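Long-range contacts in predicted ATPase involved in replication control, Cdc46/Mcm family (Methanopyrus kandleri AV19, PDB 3F8T), which is an MCM-family homolog that probably binds ATP and single-stranded DNA, as expected of a replicative helicase: residues A[40-45]-A[53-58]; A[107-112]-A[141-146]; A[160-165]-A[178-183]; A[219-224]-A[373-378]; A[226-231]-A[339-344]. The protein carries 2 engineered substitutions. One frame throughout, in Å; residues are numbered along the deposited sequence.

Contact 1 (A[40-45]-A[53-58])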
# COMPACT_ATOMS: atom_id res chain seq x y z
N GLU A 40 -19.87 -32.21 -0.64
CA GLU A 40 -20.52 -31.68 0.56
C GLU A 40 -20.85 -30.20 0.41
O GLU A 40 -21.97 -29.80 0.71
CB GLU A 40 -19.68 -31.91 1.83
CG GLU A 40 -20.55 -32.22 3.05
CD GLU A 40 -19.89 -31.85 4.38
OE1 GLU A 40 -18.64 -31.95 4.49
OE2 GLU A 40 -20.63 -31.45 5.32
N SER A 41 -19.90 -29.42 -0.11
CA SER A 41 -20.07 -27.98 -0.36
C SER A 41 -21.35 -27.71 -1.14
O SER A 41 -22.17 -26.87 -0.76
CB SER A 41 -18.87 -27.40 -1.13
OG SER A 41 -18.60 -28.14 -2.33
N PHE A 42 -21.51 -28.46 -2.22
CA PHE A 42 -22.64 -28.28 -3.12
C PHE A 42 -23.97 -28.65 -2.49
O PHE A 42 -24.91 -27.87 -2.56
CB PHE A 42 -22.45 -29.06 -4.42
CG PHE A 42 -23.42 -28.67 -5.48
CD1 PHE A 42 -23.12 -27.64 -6.37
CD2 PHE A 42 -24.64 -29.31 -5.60
CE1 PHE A 42 -24.02 -27.27 -7.36
CE2 PHE A 42 -25.55 -28.94 -6.58
CZ PHE A 42 -25.23 -27.91 -7.46
N GLN A 43 -24.03 -29.86 -1.91
CA GLN A 43 -25.26 -30.36 -1.28
C GLN A 43 -25.77 -29.46 -0.15
O GLN A 43 -26.97 -29.19 -0.08
CB GLN A 43 -25.09 -31.79 -0.76
CG GLN A 43 -25.12 -32.88 -1.83
CD GLN A 43 -26.47 -33.02 -2.54
OE1 GLN A 43 -27.52 -33.16 -1.90
NE2 GLN A 43 -26.45 -33.01 -3.87
N ARG A 44 -24.86 -29.00 0.71
CA ARG A 44 -25.20 -28.13 1.85
C ARG A 44 -25.71 -26.76 1.42
O ARG A 44 -26.74 -26.29 1.92
CB ARG A 44 -24.03 -27.95 2.82
CG ARG A 44 -23.50 -29.23 3.48
CD ARG A 44 -24.58 -30.28 3.77
NE ARG A 44 -25.27 -30.07 5.04
CZ ARG A 44 -26.58 -29.81 5.17
NH1 ARG A 44 -27.37 -29.72 4.10
NH2 ARG A 44 -27.09 -29.64 6.38
N SER A 45 -25.00 -26.14 0.47
CA SER A 45 -25.41 -24.84 -0.05
C SER A 45 -26.67 -24.92 -0.89
O SER A 45 -27.50 -24.02 -0.85
CB SER A 45 -24.28 -24.15 -0.83
OG SER A 45 -23.89 -24.87 -1.99
N LYS A 53 -28.25 -17.33 -0.24
CA LYS A 53 -26.82 -17.67 -0.29
C LYS A 53 -26.50 -18.40 -1.60
O LYS A 53 -27.30 -19.20 -2.08
CB LYS A 53 -26.42 -18.54 0.90
CG LYS A 53 -26.42 -17.85 2.27
CD LYS A 53 -25.02 -17.35 2.68
CE LYS A 53 -25.09 -16.44 3.92
NZ LYS A 53 -25.74 -15.12 3.60
N PRO A 54 -25.33 -18.11 -2.20
CA PRO A 54 -25.01 -18.77 -3.46
C PRO A 54 -24.72 -20.25 -3.25
O PRO A 54 -24.34 -20.67 -2.16
CB PRO A 54 -23.73 -18.06 -3.92
CG PRO A 54 -23.67 -16.80 -3.09
CD PRO A 54 -24.27 -17.17 -1.79
N VAL A 55 -24.92 -21.04 -4.30
CA VAL A 55 -24.52 -22.43 -4.27
C VAL A 55 -23.00 -22.43 -4.42
O VAL A 55 -22.45 -21.66 -5.20
CB VAL A 55 -25.23 -23.26 -5.35
CG1 VAL A 55 -24.91 -24.72 -5.20
CG2 VAL A 55 -26.74 -23.07 -5.21
N VAL A 56 -22.32 -23.27 -3.64
CA VAL A 56 -20.86 -23.22 -3.56
C VAL A 56 -20.26 -24.55 -3.98
O VAL A 56 -20.68 -25.61 -3.52
CB VAL A 56 -20.40 -22.86 -2.10
CG1 VAL A 56 -18.94 -23.22 -1.89
CG2 VAL A 56 -20.61 -21.38 -1.82
N LEU A 57 -19.28 -24.49 -4.89
CA LEU A 57 -18.49 -25.66 -5.22
C LEU A 57 -17.07 -25.47 -4.72
O LEU A 57 -16.37 -24.61 -5.20
CB LEU A 57 -18.49 -25.95 -6.74
CG LEU A 57 -17.53 -27.05 -7.26
CD1 LEU A 57 -17.79 -28.42 -6.61
CD2 LEU A 57 -17.63 -27.16 -8.77
N ASP A 58 -16.68 -26.29 -3.75
CA ASP A 58 -15.31 -26.30 -3.27
C ASP A 58 -14.55 -27.35 -4.05
O ASP A 58 -14.75 -28.57 -3.86
CB ASP A 58 -15.24 -26.57 -1.76
CG ASP A 58 -13.86 -26.32 -1.19
OD1 ASP A 58 -12.88 -26.71 -1.85
OD2 ASP A 58 -13.73 -25.74 -0.09
O HOH W 1 -27.05 -21.61 -0.03

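Contact 2 (A[107-112]-A[141-146])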
# COMPACT_ATOMS: atom_id res chain seq x y z
N ARG A 107 -3.90 -15.70 -8.66
CA ARG A 107 -3.01 -14.55 -8.88
C ARG A 107 -2.36 -14.58 -10.26
O ARG A 107 -1.15 -14.45 -10.40
CB ARG A 107 -1.94 -14.49 -7.79
CG ARG A 107 -2.51 -14.30 -6.40
CD ARG A 107 -1.43 -14.48 -5.34
NE ARG A 107 -2.02 -14.45 -4.00
CZ ARG A 107 -2.39 -15.53 -3.31
NH1 ARG A 107 -2.23 -16.76 -3.82
NH2 ARG A 107 -2.93 -15.38 -2.11
N VAL A 108 -3.20 -14.75 -11.28
CA VAL A 108 -2.78 -14.86 -12.67
C VAL A 108 -2.18 -13.53 -13.15
O VAL A 108 -2.78 -12.47 -13.01
CB VAL A 108 -3.97 -15.30 -13.57
CG1 VAL A 108 -3.67 -15.05 -15.04
CG2 VAL A 108 -4.29 -16.77 -13.34
N GLU A 109 -0.98 -13.62 -13.70
CA GLU A 109 -0.25 -12.44 -14.14
C GLU A 109 -0.60 -11.99 -15.55
O GLU A 109 -0.36 -10.83 -15.91
CB GLU A 109 1.26 -12.69 -13.98
CG GLU A 109 1.68 -12.90 -12.53
CD GLU A 109 3.18 -13.00 -12.35
OE1 GLU A 109 3.92 -12.51 -13.23
OE2 GLU A 109 3.61 -13.56 -11.31
N ARG A 110 -1.14 -12.91 -16.36
CA ARG A 110 -1.56 -12.63 -17.74
C ARG A 110 -2.91 -13.30 -18.02
O ARG A 110 -2.96 -14.50 -18.21
CB ARG A 110 -0.51 -13.12 -18.76
CG ARG A 110 0.78 -12.32 -18.79
CD ARG A 110 0.51 -10.84 -19.05
NE ARG A 110 1.66 -10.01 -18.68
CZ ARG A 110 2.57 -9.59 -19.54
NH1 ARG A 110 2.46 -9.89 -20.83
NH2 ARG A 110 3.59 -8.85 -19.12
N ILE A 111 -3.99 -12.53 -18.06
CA ILE A 111 -5.34 -13.13 -18.11
C ILE A 111 -5.82 -13.60 -19.50
O ILE A 111 -6.66 -14.49 -19.60
CB ILE A 111 -6.45 -12.22 -17.48
CG1 ILE A 111 -6.71 -10.98 -18.34
CG2 ILE A 111 -6.09 -11.84 -16.03
CD1 ILE A 111 -8.21 -10.60 -18.41
N ARG A 112 -5.30 -12.99 -20.56
CA ARG A 112 -5.83 -13.27 -21.91
C ARG A 112 -5.74 -14.75 -22.32
O ARG A 112 -6.71 -15.29 -22.86
CB ARG A 112 -5.17 -12.35 -22.95
CG ARG A 112 -5.87 -12.29 -24.29
CD ARG A 112 -5.41 -11.08 -25.10
NE ARG A 112 -5.82 -11.17 -26.50
CZ ARG A 112 -5.93 -10.13 -27.33
NH1 ARG A 112 -5.68 -8.90 -26.90
NH2 ARG A 112 -6.31 -10.32 -28.58
N THR A 141 -2.38 -5.61 -11.87
CA THR A 141 -1.94 -6.86 -11.22
C THR A 141 -0.41 -6.98 -11.15
O THR A 141 0.12 -8.02 -10.76
CB THR A 141 -2.53 -8.10 -11.92
OG1 THR A 141 -2.10 -8.13 -13.28
CG2 THR A 141 -4.04 -8.09 -11.89
N GLY A 142 0.30 -5.91 -11.49
CA GLY A 142 1.76 -5.93 -11.43
C GLY A 142 2.37 -5.79 -12.80
O GLY A 142 3.14 -4.86 -13.05
N SER A 143 2.04 -6.71 -13.71
CA SER A 143 2.59 -6.65 -15.07
C SER A 143 1.61 -6.14 -16.12
O SER A 143 2.02 -5.76 -17.22
CB SER A 143 3.16 -8.00 -15.51
OG SER A 143 3.90 -8.60 -14.47
N GLU A 144 0.32 -6.12 -15.79
CA GLU A 144 -0.70 -5.70 -16.74
C GLU A 144 -1.87 -5.02 -16.04
O GLU A 144 -2.03 -5.14 -14.83
CB GLU A 144 -1.20 -6.89 -17.56
CG GLU A 144 -2.04 -7.90 -16.78
CD GLU A 144 -2.57 -9.04 -17.64
OE1 GLU A 144 -2.26 -9.07 -18.85
OE2 GLU A 144 -3.28 -9.91 -17.09
N LEU A 145 -2.69 -4.33 -16.83
CA LEU A 145 -3.93 -3.75 -16.33
C LEU A 145 -5.09 -4.62 -16.81
O LEU A 145 -5.17 -4.94 -18.00
CB LEU A 145 -4.08 -2.32 -16.80
CG LEU A 145 -2.94 -1.36 -16.45
CD1 LEU A 145 -3.19 0.01 -17.08
CD2 LEU A 145 -2.75 -1.26 -14.94
N VAL A 146 -5.96 -5.01 -15.89
CA VAL A 146 -7.01 -6.00 -16.17
C VAL A 146 -8.38 -5.34 -16.08
O VAL A 146 -8.69 -4.71 -15.07
CB VAL A 146 -6.92 -7.19 -15.19
CG1 VAL A 146 -8.10 -8.16 -15.38
CG2 VAL A 146 -5.59 -7.91 -15.35
O HOH W 2 -3.36 -10.04 -14.44
O HOH W 3 -3.24 -10.96 -20.77

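Contact 3 (A[160-165]-A[178-183])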
# COMPACT_ATOMS: atom_id res chain seq x y z
N ARG A 160 -6.41 -2.49 -2.60
CA ARG A 160 -5.81 -3.74 -3.02
C ARG A 160 -6.81 -4.89 -2.83
O ARG A 160 -7.36 -5.07 -1.75
CB ARG A 160 -4.53 -4.02 -2.24
CG ARG A 160 -3.73 -5.16 -2.80
CD ARG A 160 -2.29 -5.10 -2.31
NE ARG A 160 -1.60 -6.35 -2.62
CZ ARG A 160 -1.60 -7.41 -1.82
NH1 ARG A 160 -0.96 -8.52 -2.20
NH2 ARG A 160 -2.21 -7.37 -0.64
N VAL A 161 -7.01 -5.66 -3.88
CA VAL A 161 -8.07 -6.66 -3.90
C VAL A 161 -7.62 -7.99 -4.50
O VAL A 161 -6.70 -8.03 -5.32
CB VAL A 161 -9.32 -6.12 -4.68
CG1 VAL A 161 -9.86 -4.87 -4.01
CG2 VAL A 161 -8.97 -5.82 -6.15
N GLU A 162 -8.24 -9.08 -4.05
CA GLU A 162 -8.23 -10.32 -4.82
C GLU A 162 -9.62 -10.52 -5.40
O GLU A 162 -10.64 -10.43 -4.68
CB GLU A 162 -7.79 -11.53 -3.99
CG GLU A 162 -7.59 -12.79 -4.86
CD GLU A 162 -6.86 -13.95 -4.16
OE1 GLU A 162 -6.90 -14.01 -2.91
OE2 GLU A 162 -6.27 -14.81 -4.87
N ILE A 163 -9.67 -10.77 -6.70
CA ILE A 163 -10.95 -10.92 -7.40
C ILE A 163 -10.98 -12.28 -8.05
O ILE A 163 -10.10 -12.63 -8.85
CB ILE A 163 -11.19 -9.85 -8.50
CG1 ILE A 163 -11.07 -8.44 -7.92
CG2 ILE A 163 -12.59 -10.02 -9.16
CD1 ILE A 163 -11.33 -7.32 -8.94
N LEU A 164 -12.01 -13.04 -7.71
CA LEU A 164 -12.26 -14.31 -8.34
C LEU A 164 -13.28 -14.09 -9.44
O LEU A 164 -14.22 -13.32 -9.27
CB LEU A 164 -12.80 -15.27 -7.31
CG LEU A 164 -12.26 -16.68 -7.42
CD1 LEU A 164 -11.72 -17.12 -6.07
CD2 LEU A 164 -13.39 -17.57 -7.87
N GLY A 165 -13.09 -14.77 -10.57
CA GLY A 165 -13.99 -14.58 -11.69
C GLY A 165 -13.72 -15.51 -12.85
O GLY A 165 -12.83 -16.33 -12.81
N HIS A 178 -12.37 -9.76 -2.67
CA HIS A 178 -11.84 -9.79 -1.32
C HIS A 178 -10.87 -8.63 -1.13
O HIS A 178 -9.87 -8.54 -1.82
CB HIS A 178 -11.13 -11.11 -1.04
CG HIS A 178 -12.02 -12.31 -1.15
ND1 HIS A 178 -12.99 -12.61 -0.22
CD2 HIS A 178 -12.09 -13.29 -2.08
CE1 HIS A 178 -13.62 -13.71 -0.57
NE2 HIS A 178 -13.09 -14.15 -1.70
N LYS A 179 -11.21 -7.74 -0.19
CA LYS A 179 -10.34 -6.62 0.18
C LYS A 179 -9.08 -7.18 0.83
O LYS A 179 -9.15 -8.16 1.59
CB LYS A 179 -11.07 -5.66 1.13
CG LYS A 179 -10.47 -4.26 1.20
CD LYS A 179 -10.82 -3.50 2.50
CE LYS A 179 -12.28 -3.07 2.56
NZ LYS A 179 -12.50 -2.02 3.62
N LYS A 180 -7.93 -6.60 0.52
CA LYS A 180 -6.65 -7.02 1.08
C LYS A 180 -5.99 -5.83 1.77
O LYS A 180 -6.40 -4.68 1.55
CB LYS A 180 -5.72 -7.54 -0.03
CG LYS A 180 -6.18 -8.83 -0.74
CD LYS A 180 -6.20 -10.02 0.22
CE LYS A 180 -6.71 -11.27 -0.45
NZ LYS A 180 -6.77 -12.39 0.55
N ASP A 181 -4.97 -6.11 2.59
CA ASP A 181 -4.12 -5.06 3.17
C ASP A 181 -3.49 -4.28 2.01
O ASP A 181 -3.32 -4.83 0.94
CB ASP A 181 -2.98 -5.67 4.00
CG ASP A 181 -3.46 -6.57 5.14
OD1 ASP A 181 -4.58 -6.34 5.66
OD2 ASP A 181 -2.71 -7.51 5.52
N PRO A 182 -3.14 -2.99 2.22
CA PRO A 182 -2.53 -2.23 1.13
C PRO A 182 -1.18 -2.77 0.65
O PRO A 182 -0.77 -2.48 -0.47
CB PRO A 182 -2.35 -0.83 1.72
CG PRO A 182 -3.34 -0.76 2.85
CD PRO A 182 -3.34 -2.16 3.42
N ILE A 183 -0.51 -3.57 1.47
CA ILE A 183 0.79 -4.12 1.08
C ILE A 183 0.76 -5.66 1.10
O ILE A 183 -0.01 -6.25 1.86
CB ILE A 183 1.96 -3.54 1.92
CG1 ILE A 183 1.82 -3.90 3.40
CG2 ILE A 183 2.02 -2.01 1.72
CD1 ILE A 183 3.16 -3.82 4.18
O HOH W 4 -6.39 -2.09 0.38
O HOH W 5 -8.98 -13.86 -1.68

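Contact 4 (A[219-224]-A[373-378])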
# COMPACT_ATOMS: atom_id res chain seq x y z
N GLU A 219 25.10 9.13 6.11
CA GLU A 219 24.66 8.27 7.22
C GLU A 219 23.30 8.62 7.84
O GLU A 219 22.42 7.78 7.93
CB GLU A 219 25.72 8.25 8.33
CG GLU A 219 25.33 7.51 9.60
CD GLU A 219 25.16 6.00 9.41
OE1 GLU A 219 24.21 5.57 8.72
OE2 GLU A 219 25.98 5.25 9.97
N GLU A 220 23.15 9.88 8.26
CA GLU A 220 21.91 10.38 8.84
C GLU A 220 20.77 10.33 7.83
O GLU A 220 19.65 9.96 8.17
CB GLU A 220 22.11 11.81 9.33
CG GLU A 220 23.26 11.92 10.31
CD GLU A 220 22.95 11.17 11.58
OE1 GLU A 220 21.92 11.50 12.21
OE2 GLU A 220 23.72 10.25 11.94
N VAL A 221 21.08 10.70 6.60
CA VAL A 221 20.10 10.68 5.52
C VAL A 221 19.57 9.25 5.36
O VAL A 221 18.35 9.03 5.35
CB VAL A 221 20.68 11.23 4.21
CG1 VAL A 221 19.70 11.05 3.07
CG2 VAL A 221 21.07 12.70 4.38
N GLY A 222 20.48 8.28 5.24
CA GLY A 222 20.10 6.85 5.14
C GLY A 222 19.21 6.40 6.30
O GLY A 222 18.24 5.67 6.10
N LYS A 223 19.56 6.82 7.52
CA LYS A 223 18.79 6.42 8.71
C LYS A 223 17.38 7.00 8.66
O LYS A 223 16.42 6.31 8.95
CB LYS A 223 19.51 6.86 9.98
CG LYS A 223 20.80 6.07 10.28
CD LYS A 223 21.42 6.59 11.55
CE LYS A 223 22.64 5.75 11.93
NZ LYS A 223 23.35 6.40 13.07
N MET A 224 17.26 8.26 8.27
CA MET A 224 15.94 8.90 8.10
C MET A 224 15.04 8.15 7.11
O MET A 224 13.88 7.89 7.39
CB MET A 224 16.12 10.34 7.59
CG MET A 224 16.77 11.27 8.58
SD MET A 224 16.84 12.91 7.80
CE MET A 224 17.53 13.79 9.19
N LEU A 373 11.11 15.66 8.70
CA LEU A 373 12.55 15.82 8.61
C LEU A 373 12.92 16.40 7.27
O LEU A 373 12.34 16.05 6.25
CB LEU A 373 13.26 14.47 8.74
CG LEU A 373 13.07 13.65 10.02
CD1 LEU A 373 13.32 12.18 9.78
CD2 LEU A 373 13.95 14.19 11.13
N ILE A 374 13.92 17.28 7.27
CA ILE A 374 14.54 17.70 6.04
C ILE A 374 15.98 17.21 6.06
O ILE A 374 16.71 17.47 7.01
CB ILE A 374 14.50 19.24 5.81
CG1 ILE A 374 13.07 19.77 6.01
CG2 ILE A 374 15.10 19.56 4.41
CD1 ILE A 374 12.91 21.29 5.82
N ALA A 375 16.35 16.47 5.03
CA ALA A 375 17.69 15.91 4.90
C ALA A 375 18.50 16.76 3.91
O ALA A 375 18.31 16.67 2.69
CB ALA A 375 17.60 14.47 4.46
N PHE A 376 19.36 17.61 4.46
CA PHE A 376 20.22 18.48 3.67
C PHE A 376 21.44 17.70 3.27
O PHE A 376 22.32 17.44 4.09
CB PHE A 376 20.62 19.74 4.47
CG PHE A 376 19.45 20.57 4.92
CD1 PHE A 376 18.91 20.41 6.20
CD2 PHE A 376 18.89 21.51 4.07
CE1 PHE A 376 17.82 21.17 6.60
CE2 PHE A 376 17.82 22.27 4.46
CZ PHE A 376 17.28 22.10 5.74
N LEU A 377 21.50 17.31 2.00
CA LEU A 377 22.61 16.51 1.50
C LEU A 377 23.86 17.39 1.40
O LEU A 377 23.76 18.59 1.16
CB LEU A 377 22.28 15.88 0.14
CG LEU A 377 20.93 15.17 -0.06
CD1 LEU A 377 20.95 14.40 -1.37
CD2 LEU A 377 20.62 14.23 1.10
N GLY A 378 25.04 16.80 1.59
CA GLY A 378 26.29 17.57 1.61
C GLY A 378 26.48 18.31 2.93
O GLY A 378 27.55 18.88 3.19

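Contact 5 (A[226-231]-A[339-344])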
# COMPACT_ATOMS: atom_id res chain seq x y z
N ALA A 226 15.50 5.01 5.99
CA ALA A 226 15.24 3.67 6.55
C ALA A 226 14.03 3.69 7.50
O ALA A 226 13.09 2.90 7.34
CB ALA A 226 16.47 3.15 7.27
N LEU A 227 14.02 4.61 8.45
CA LEU A 227 12.92 4.67 9.40
C LEU A 227 11.62 5.11 8.72
O LEU A 227 10.53 4.66 9.06
CB LEU A 227 13.30 5.57 10.60
CG LEU A 227 14.44 5.02 11.48
CD1 LEU A 227 14.94 6.09 12.41
CD2 LEU A 227 14.00 3.78 12.28
N GLN A 228 11.71 5.98 7.72
CA GLN A 228 10.50 6.28 6.92
C GLN A 228 9.84 5.01 6.32
O GLN A 228 8.62 4.84 6.41
CB GLN A 228 10.79 7.32 5.83
CG GLN A 228 9.55 7.60 4.96
CD GLN A 228 9.83 8.59 3.88
OE1 GLN A 228 10.83 8.47 3.17
NE2 GLN A 228 8.96 9.60 3.74
N LEU A 229 10.64 4.12 5.74
CA LEU A 229 10.11 2.85 5.22
C LEU A 229 9.35 2.08 6.29
O LEU A 229 8.25 1.58 6.04
CB LEU A 229 11.23 1.97 4.65
CG LEU A 229 11.76 2.43 3.28
CD1 LEU A 229 13.10 1.72 2.99
CD2 LEU A 229 10.76 2.19 2.16
N PHE A 230 9.91 2.05 7.49
CA PHE A 230 9.30 1.35 8.62
C PHE A 230 8.14 2.11 9.28
O PHE A 230 7.59 1.66 10.30
CB PHE A 230 10.39 0.97 9.63
CG PHE A 230 11.16 -0.27 9.21
CD1 PHE A 230 12.27 -0.16 8.36
CD2 PHE A 230 10.75 -1.53 9.62
CE1 PHE A 230 12.96 -1.30 7.95
CE2 PHE A 230 11.44 -2.67 9.23
CZ PHE A 230 12.55 -2.56 8.40
N SER A 231 7.76 3.24 8.69
CA SER A 231 6.58 3.98 9.17
C SER A 231 5.38 3.77 8.25
O SER A 231 4.32 4.37 8.47
CB SER A 231 6.90 5.47 9.27
OG SER A 231 6.83 6.08 8.00
N ARG A 339 -2.81 6.85 2.15
CA ARG A 339 -2.06 6.74 3.39
C ARG A 339 -0.62 6.46 3.02
O ARG A 339 -0.11 5.36 3.27
CB ARG A 339 -2.64 5.64 4.29
CG ARG A 339 -4.06 5.98 4.77
CD ARG A 339 -4.86 4.73 5.25
NE ARG A 339 -5.08 3.76 4.17
CZ ARG A 339 -5.78 2.64 4.31
NH1 ARG A 339 -6.36 2.33 5.48
NH2 ARG A 339 -5.91 1.81 3.28
N CYS A 340 0.01 7.46 2.42
CA CYS A 340 1.37 7.32 1.89
C CYS A 340 2.38 8.08 2.75
O CYS A 340 2.03 9.07 3.40
CB CYS A 340 1.42 7.81 0.44
SG CYS A 340 0.74 9.45 0.14
N ALA A 341 3.61 7.60 2.78
CA ALA A 341 4.70 8.33 3.43
C ALA A 341 5.34 9.13 2.30
O ALA A 341 5.77 8.56 1.30
CB ALA A 341 5.69 7.33 4.06
N VAL A 342 5.38 10.45 2.45
CA VAL A 342 5.86 11.31 1.37
C VAL A 342 7.38 11.48 1.45
O VAL A 342 7.91 12.02 2.44
CB VAL A 342 5.16 12.67 1.38
CG1 VAL A 342 5.80 13.63 0.35
CG2 VAL A 342 3.64 12.50 1.09
N LEU A 343 8.05 11.00 0.41
CA LEU A 343 9.49 11.19 0.23
C LEU A 343 9.68 12.17 -0.92
O LEU A 343 9.60 11.80 -2.08
CB LEU A 343 10.20 9.87 -0.07
CG LEU A 343 11.71 10.03 -0.42
CD1 LEU A 343 12.48 10.73 0.69
CD2 LEU A 343 12.28 8.69 -0.69
N ALA A 344 9.91 13.42 -0.57
CA ALA A 344 10.02 14.48 -1.56
C ALA A 344 11.48 14.86 -1.75
O ALA A 344 12.32 14.57 -0.90
CB ALA A 344 9.23 15.66 -1.11

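Contact 1 (A[40-45]-A[53-58])
Ser-41 and Ser-45, one helical turn apart, bond directly to the backbone of strand 55-58. The N-H of Asp-58 points at Ser-41 OG, 3.0 Å away and almost straight at 174°. Similarly, the N-H of Val-56 points at Ser-45 OG, with 2.8 Å between N and OG. Ser-41 OG has a further partner in the carboxylate of Glu-61, so replacing Ser-41 by an alanine would probably leave both the Asp-58 N-H and this carboxylate without the hydroxyl they share. Between the two serines Val-56 O faces the helix backbone, 3.3 Å from Phe-42 CA in a CA-H...O contact.

The apolar part belongs to Phe-42, whose CG stands anti to the backbone N (chi1 -167°). Val-55 CG1 lies over one face of its ring, toward the rim and 3.8 Å from the centroid, a CH-pi contact. Ile-36 and Leu-81 also touch this phenylalanine. Solvent joins the far end, where a water donates to Ser-45 O and weakly to Lys-53 O.

Backbone bonds join Val-55 and Leu-57 to residues 95-99. The arrangement is a helix laid antiparallel along the other edge of a short parallel sheet, its hydroxyls receiving alternate strand N-H groups, within the Mcm-like N-terminal domain.

Contact 2 (A[107-112]-A[141-146])
Glu-144 OE2 is gripped by two donors, the backbone N of Ile-111 at 2.9 Å and a water at 2.7 Å. The Ile-111 N-H uses the syn lone pair of OE2 and is moderately bent, at 148°. The same water donates to Val-108 O and receives the hydroxyl proton of Thr-141, with 2.6 Å between Thr-141 OG1 and the water. A second water donates to Glu-144 OE1 and accepts from Arg-112 N, tying the other carboxylate oxygen to the same loop.

Glu-144 CG sits between the backbone N and the carbonyl carbon (chi1 70°), and the chain beyond runs extended toward segment 107-112. Arg-110 bends at chi2 and passes obliquely by the carboxylate, its CD 3.3 Å from Glu-144 OE1. Its NE is 4.0 Å from that oxygen, which stands far from the plane of the guanidinium, so no N-H points at it and the attraction is one of charge only. Ser-143 CB meets the guanidinium at its edge. Ile-111 CD1 and Val-146 CG1 touch tip to tip at 3.9 Å, over Ile-121 of the OB-fold strand 118-130.

Residues 141-144 form the turn between strands 134-140 and 145-149, closed by a bond from Thr-141 N to Glu-144 O. With its donors and the nearby arginine, the Glu-144 carboxylate is probably ionised, and it fastens an irregular loop to the turn largely through backbone groups and water.

Contact 3 (A[160-165]-A[178-183])
Strands 160-168 and 176-180 pair antiparallel in the OB-fold region, with Glu-162 and His-178 as a hydrogen-bonded pair. Glu-162 N bonds to His-178 O at 2.8 Å, and His-178 N returns to Glu-162 O at 2.7 Å. Val-161 and Lys-179 follow as a non-hydrogen-bonded pair, their side chains on the face opposite Glu-162 and His-178. Further along, Lys-180 N reaches Arg-160 O at 2.8 Å, whereas a water joins Arg-160 N to Lys-180 O.

Arg-160 has the largest share of the contact. Its CG is anti to the backbone N (chi1 -169°) and the chain stays extended to NE. Asp-181 O lies near the guanidinium plane and accepts from Arg-160 NH2 at 3.2 Å, while Ile-183 C sits over one face toward the rim. NH1 is taken by a salt bridge to Glu-122. On the same face of the sheet Lys-180, bent at chi2, crosses Glu-162 obliquely, its CE 3.7 Å from Glu-162 CB. The ion pair between Lys-180 NZ and Glu-162 OE1 is long, at 3.8 Å; the other oxygen, OE2, is hydrogen-bonded to Ser-120 OG.

Arg-160 thus bonds to the chain as it leaves the sheet, and the antiparallel pair is consistent with the closing strands of an OB fold.

Contact 4 (A[219-224]-A[373-378])
Val-221 and Met-224, on one side of helix 219-229, pack against Leu-373, Ala-375 and Leu-377. Val-221 CG2 touches Leu-377 CD2 at 3.6 Å, the two side chains crossing at about a right angle, and meets Ala-375 CB at 3.9 Å. Met-224, one turn further on, has its CG anti to the carbonyl carbon (chi1 -67°), and its extended chain crosses Leu-373 at a slant. Its CG is 3.8 Å from Leu-373 CD1, and its SD, also at 3.8 Å, comes against Ala-375 CB. CE reaches on to Leu-373 CD2. An alanine at Met-224 would probably open a gap beside Ala-375 CB and leave the two methyls of Leu-373 with much less to pack on.

Strand 373-376 is one of the two edge strands of the five-stranded parallel sheet of the P-loop ATPase core. Segment 219-224 runs over it at 147°, roughly antiparallel, with 8.7 Å between the two segment axes.

Strand 242-245 positions the strand residues: Leu-373 and Ala-375 bond through their backbones to Leu-243, and Ala-375 and Leu-377 to Ala-245. Leu-244 touches both Val-221 and Ala-375. Trp-485 of helix 473-489 also touches Met-224, and Tyr-486 meets Ile-374.

Contact 5 (A[226-231]-A[339-344])
Gln-228 reaches strand 341-346 because its CG is anti to the backbone N (chi1 178°) and its CD anti to CA (chi2 -179°), a straight chain that carries the amide from helix 219-229 to the sheet. NE2 stands 2.9 Å from Val-342 O, but the bond is weak, with an N-H...O angle of 131°. The same nitrogen has its stronger partner in Leu-240 O, just ahead of strand 242-245. The amide oxygen turns to Leu-343, OE1 lying 3.6 Å from its CB and 3.7 Å from its CD1; the two side chains cross at about a right angle. Nearer the helix, Gln-228 CG rests on Ala-341 CB at 4.0 Å.

Ser-231 OG donates to Gln-228 O at 2.7 Å, directed at an in-plane lone pair of that oxygen, and Ser-231 N bonds to it at 2.9 Å. Ser-231 OG is also hydrogen-bonded to Leu-240 N, so the Leu-240 backbone is held through N by the serine and through O by the glutamine. The strand lies inside the P-loop domain's parallel sheet.

One buried amide is thus held mainly by Leu-240 O and only weakly by Val-342 O, so the polar tie to the strand is slight and packing on Ala-341 and Leu-343 accompanies it.

Contacts 4 and 5 are the buried ones: both pack helix 219-229 on the parallel sheet of the P-loop domain, contact 4 on an edge strand by purely apolar surfaces, contact 5 on an inner strand through an amide. Contacts 2 and 3 share the sheet of the OB-fold region, touch at Arg-107 and Glu-162, and are only partly buried; there charged side chains, backbone groups and water dominate. Contact 1, also partly buried, stands apart in the N-terminal domain, where serine hydroxyls bond to strand N-H groups, its centre about 57 Å from that of contact 4. Pro-182 packing on Arg-339 brings contact 3 against contact 5, linking the OB-fold and ATPase regions.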